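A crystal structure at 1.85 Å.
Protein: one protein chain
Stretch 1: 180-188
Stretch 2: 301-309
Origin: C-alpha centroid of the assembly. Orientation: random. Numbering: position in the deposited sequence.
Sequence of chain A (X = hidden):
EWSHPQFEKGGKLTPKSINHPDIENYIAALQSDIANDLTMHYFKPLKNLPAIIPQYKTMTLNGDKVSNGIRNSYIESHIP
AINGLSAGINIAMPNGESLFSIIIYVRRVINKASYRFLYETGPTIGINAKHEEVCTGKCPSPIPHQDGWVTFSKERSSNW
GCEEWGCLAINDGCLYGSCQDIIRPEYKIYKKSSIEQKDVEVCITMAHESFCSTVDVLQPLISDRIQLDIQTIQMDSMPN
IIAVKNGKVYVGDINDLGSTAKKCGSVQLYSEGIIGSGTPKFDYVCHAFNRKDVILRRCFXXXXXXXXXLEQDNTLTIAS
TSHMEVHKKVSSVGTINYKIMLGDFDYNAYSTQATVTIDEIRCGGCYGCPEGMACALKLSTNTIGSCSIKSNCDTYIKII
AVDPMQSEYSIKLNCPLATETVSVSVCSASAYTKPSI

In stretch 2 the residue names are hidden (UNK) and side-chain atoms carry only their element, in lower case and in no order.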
# COMPACT_ATOMS: atom_id res chain seq x y z
N GLN A 180 7.60 32.52 -19.01
CA GLN A 180 7.90 31.23 -18.36
C GLN A 180 8.74 31.55 -17.13
O GLN A 180 9.61 32.43 -17.19
CB GLN A 180 8.64 30.34 -19.36
CG GLN A 180 8.83 28.88 -18.97
CD GLN A 180 9.52 28.17 -20.11
OE1 GLN A 180 10.65 28.49 -20.44
NE2 GLN A 180 8.80 27.24 -20.76
N ASP A 181 8.43 30.90 -15.99
CA ASP A 181 9.23 31.08 -14.77
C ASP A 181 10.69 30.69 -14.97
O ASP A 181 11.03 29.83 -15.81
CB ASP A 181 8.70 30.23 -13.62
CG ASP A 181 7.44 30.79 -12.98
OD1 ASP A 181 6.79 31.70 -13.59
OD2 ASP A 181 7.07 30.27 -11.88
N ILE A 182 11.55 31.32 -14.17
CA ILE A 182 12.91 30.85 -13.89
C ILE A 182 12.95 30.41 -12.43
O ILE A 182 12.48 31.16 -11.53
CB ILE A 182 13.95 31.95 -14.12
CG1 ILE A 182 13.87 32.51 -15.53
CG2 ILE A 182 15.37 31.40 -13.76
CD1 ILE A 182 14.45 33.96 -15.61
N ILE A 183 13.49 29.18 -12.18
CA ILE A 183 13.55 28.63 -10.83
C ILE A 183 15.01 28.40 -10.44
O ILE A 183 15.91 28.25 -11.27
CB ILE A 183 12.78 27.28 -10.69
CG1 ILE A 183 13.45 26.21 -11.56
CG2 ILE A 183 11.28 27.48 -11.01
CD1 ILE A 183 13.08 24.74 -11.19
N ARG A 184 15.23 28.31 -9.13
CA ARG A 184 16.49 27.86 -8.61
C ARG A 184 16.28 26.38 -8.25
O ARG A 184 15.49 26.08 -7.35
CB ARG A 184 16.92 28.68 -7.40
CG ARG A 184 18.24 28.18 -6.77
CD ARG A 184 18.56 28.95 -5.51
NE ARG A 184 17.74 28.61 -4.33
CZ ARG A 184 16.91 29.46 -3.72
NH1 ARG A 184 16.25 29.09 -2.62
NH2 ARG A 184 16.73 30.70 -4.19
N PRO A 185 16.92 25.44 -8.95
CA PRO A 185 16.66 24.01 -8.66
C PRO A 185 17.09 23.66 -7.25
O PRO A 185 18.20 24.01 -6.82
CB PRO A 185 17.54 23.28 -9.70
CG PRO A 185 17.94 24.29 -10.70
CD PRO A 185 17.87 25.66 -10.05
N GLU A 186 16.22 22.91 -6.54
CA GLU A 186 16.47 22.49 -5.15
C GLU A 186 16.18 20.99 -4.92
O GLU A 186 16.90 20.36 -4.15
CB GLU A 186 15.65 23.35 -4.17
CG GLU A 186 16.12 24.85 -4.16
CD GLU A 186 17.33 25.05 -3.27
OE1 GLU A 186 17.87 26.18 -3.21
OE2 GLU A 186 17.72 24.04 -2.59
N TYR A 187 15.16 20.43 -5.59
CA TYR A 187 14.84 19.00 -5.42
C TYR A 187 14.76 18.35 -6.80
O TYR A 187 14.33 18.98 -7.77
CB TYR A 187 13.49 18.78 -4.70
CG TYR A 187 13.37 19.28 -3.28
CD1 TYR A 187 13.18 20.65 -3.00
CD2 TYR A 187 13.38 18.37 -2.19
CE1 TYR A 187 13.03 21.09 -1.69
CE2 TYR A 187 13.24 18.81 -0.88
CZ TYR A 187 13.05 20.18 -0.64
OH TYR A 187 12.89 20.63 0.66
N LYS A 188 15.17 17.06 -6.87
CA LYS A 188 15.03 16.22 -8.06
C LYS A 188 13.96 15.18 -7.78
O LYS A 188 14.02 14.51 -6.76
CB LYS A 188 16.33 15.51 -8.45
CG LYS A 188 17.54 16.45 -8.53
CD LYS A 188 18.74 15.74 -9.19
CE LYS A 188 19.73 16.76 -9.80
NZ LYS A 188 20.20 17.75 -8.80
N UNK A 301 1.84 29.78 -11.51
CA UNK A 301 1.74 29.45 -10.09
C UNK A 301 2.89 28.52 -9.71
O UNK A 301 3.27 27.65 -10.49
c UNK A 301 -0.82 29.58 -10.03
o UNK A 301 -1.72 29.14 -10.78
c UNK A 301 0.43 28.71 -9.78
o UNK A 301 -0.90 30.67 -9.42
N UNK A 302 3.46 28.69 -8.51
CA UNK A 302 4.54 27.80 -8.06
C UNK A 302 4.30 27.47 -6.60
O UNK A 302 4.28 28.37 -5.77
o UNK A 302 6.86 26.25 -7.46
n UNK A 302 8.31 27.74 -8.35
c UNK A 302 5.94 28.41 -8.23
c UNK A 302 7.10 27.38 -7.97
N UNK A 303 4.13 26.21 -6.29
CA UNK A 303 3.83 25.79 -4.93
C UNK A 303 5.03 25.12 -4.25
O UNK A 303 4.87 24.17 -3.49
c UNK A 303 2.59 24.89 -4.93
o UNK A 303 2.15 24.65 -3.59
N UNK A 304 6.23 25.65 -4.49
CA UNK A 304 7.49 25.11 -3.96
C UNK A 304 7.51 25.03 -2.44
O UNK A 304 8.17 24.15 -1.86
c UNK A 304 12.33 24.90 -2.47
c UNK A 304 10.54 26.50 -2.81
c UNK A 304 8.66 25.99 -4.43
c UNK A 304 11.76 24.05 -3.41
c UNK A 304 10.56 24.42 -4.04
o UNK A 304 13.51 24.45 -1.86
c UNK A 304 9.95 25.65 -3.77
c UNK A 304 11.74 26.16 -2.18
N UNK A 305 6.79 25.94 -1.78
CA UNK A 305 6.76 25.89 -0.33
C UNK A 305 6.23 24.54 0.17
O UNK A 305 6.57 24.15 1.29
c UNK A 305 4.45 26.89 -0.21
o UNK A 305 4.92 28.10 -2.29
c UNK A 305 4.07 27.71 -1.45
n UNK A 305 2.79 28.00 -1.56
c UNK A 305 5.90 27.01 0.20
N UNK A 306 5.45 23.83 -0.64
CA UNK A 306 5.03 22.46 -0.31
C UNK A 306 6.21 21.50 -0.27
O UNK A 306 6.26 20.58 0.57
c UNK A 306 4.02 21.97 -1.35
o UNK A 306 2.88 22.82 -1.32
N UNK A 307 7.14 21.64 -1.21
CA UNK A 307 8.35 20.83 -1.15
C UNK A 307 9.04 21.01 0.18
O UNK A 307 9.53 20.04 0.77
c UNK A 307 9.30 21.22 -2.29
s UNK A 307 8.50 21.14 -3.91
N UNK A 308 9.09 22.23 0.68
CA UNK A 308 9.77 22.38 1.98
C UNK A 308 9.12 21.60 3.12
O UNK A 308 9.79 21.31 4.12
c UNK A 308 12.15 24.06 1.35
c UNK A 308 10.71 26.06 1.76
c UNK A 308 10.73 24.61 1.38
c UNK A 308 9.88 23.84 2.37
N UNK A 309 7.83 21.25 3.01
CA UNK A 309 7.16 20.50 4.06
C UNK A 309 7.16 18.99 3.83
O UNK A 309 6.47 18.27 4.55
c UNK A 309 5.52 22.50 4.41
c UNK A 309 5.98 23.00 5.79
c UNK A 309 5.71 20.98 4.22
c UNK A 309 4.10 22.89 4.14
O HOH W 1 11.54 18.90 2.70

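Position 301 carries two side-chain carbons, the second bearing two oxygens, and none of them touches stretch 1. That is a carboxylate on a short stem, and the residue is aspartate, D301. Its CA-to-CB bond points away from stretch 1, so the charge takes no part in the contact.

Position 302 also has two side-chain carbons, but the second holds one oxygen and one nitrogen, a carboxamide. Its CB lies 4.2 Å from OD2 of D181, and its side-chain nitrogen lies 4.0 Å from CG2 of I183. Both are packing distances. This is asparagine, N302. The amide nitrogen finds its hydrogen bond elsewhere in the structure, so a polar group can lie beside an isoleucine methyl without being left unsatisfied.

At position 303 one carbon is followed by one oxygen, buried but out of reach of stretch 1. This identifies serine, S303. Its small hydroxyl suits a buried spot because it finds a hydrogen-bond partner in the side-chain oxygen of position 306. Its carbonyl oxygen accepts a hydrogen bond from the backbone nitrogen of position 306 (N to O, 2.9 Å), helping to fold the chain into a turn.

Position 304 has one carbon leading to a six-carbon ring that bears an oxygen. That oxygen lies 3.3 Å from CB of E186 and 3.4 Å from CE1 of Y187. The residue is tyrosine, Y304. With chi1 in the t well, the ring reaches across to stretch 1, and the two CE1 atoms of Y304 and Y187 approach to 3.7 Å. A long, flat side chain suits this place because it spans the gap and still offers carbon surface to its neighbour.

Position 305 shows three carbons, the third with one oxygen and one nitrogen, far from stretch 1. This is glutamine, Q305, exposed, where a polar amide can face solvent.

Position 306 repeats the pattern of one carbon and one oxygen, out of reach of stretch 1, and is serine, S306. Its OG and that of S303 form a 3.0 Å hydrogen bond, a small polar link between two buried residues.

Position 307 has one carbon and one sulfur. Its CB lies over one face of the Y187 ring, 3.8 Å from CE1 of Y187, in a CH-pi contact. This is cysteine, C307, covalently bonded to a group elsewhere in the structure; its short side chain places CB close over the ring.

Position 308 has four carbons forked at the second. Its CA-to-CB bond points sideways, yet one branch-end carbon comes within 3.6 Å of OH of Y187, near the plane of the ring. This is leucine, L308, whose apolar end packs at the ring edge, with CD2 4.3 Å from CE1 of Y187.

Position 309 has the same four-carbon fork but points away and touches nothing on stretch 1. It is leucine, L309, exposed, and this contact sets no demand on its type.

The contact centres on Y187, with C307 over one face and Y304 and L308 at its edge. Water 1 bridges the stretches, hydrogen-bonded to OH of Y187 at 3.0 Å and donating to O of C307, also at 3.0 Å. Packing and water, rather than any clear direct hydrogen bond, join the two segments.

Stretch 2, residues 301-309: DNSYQSCLL
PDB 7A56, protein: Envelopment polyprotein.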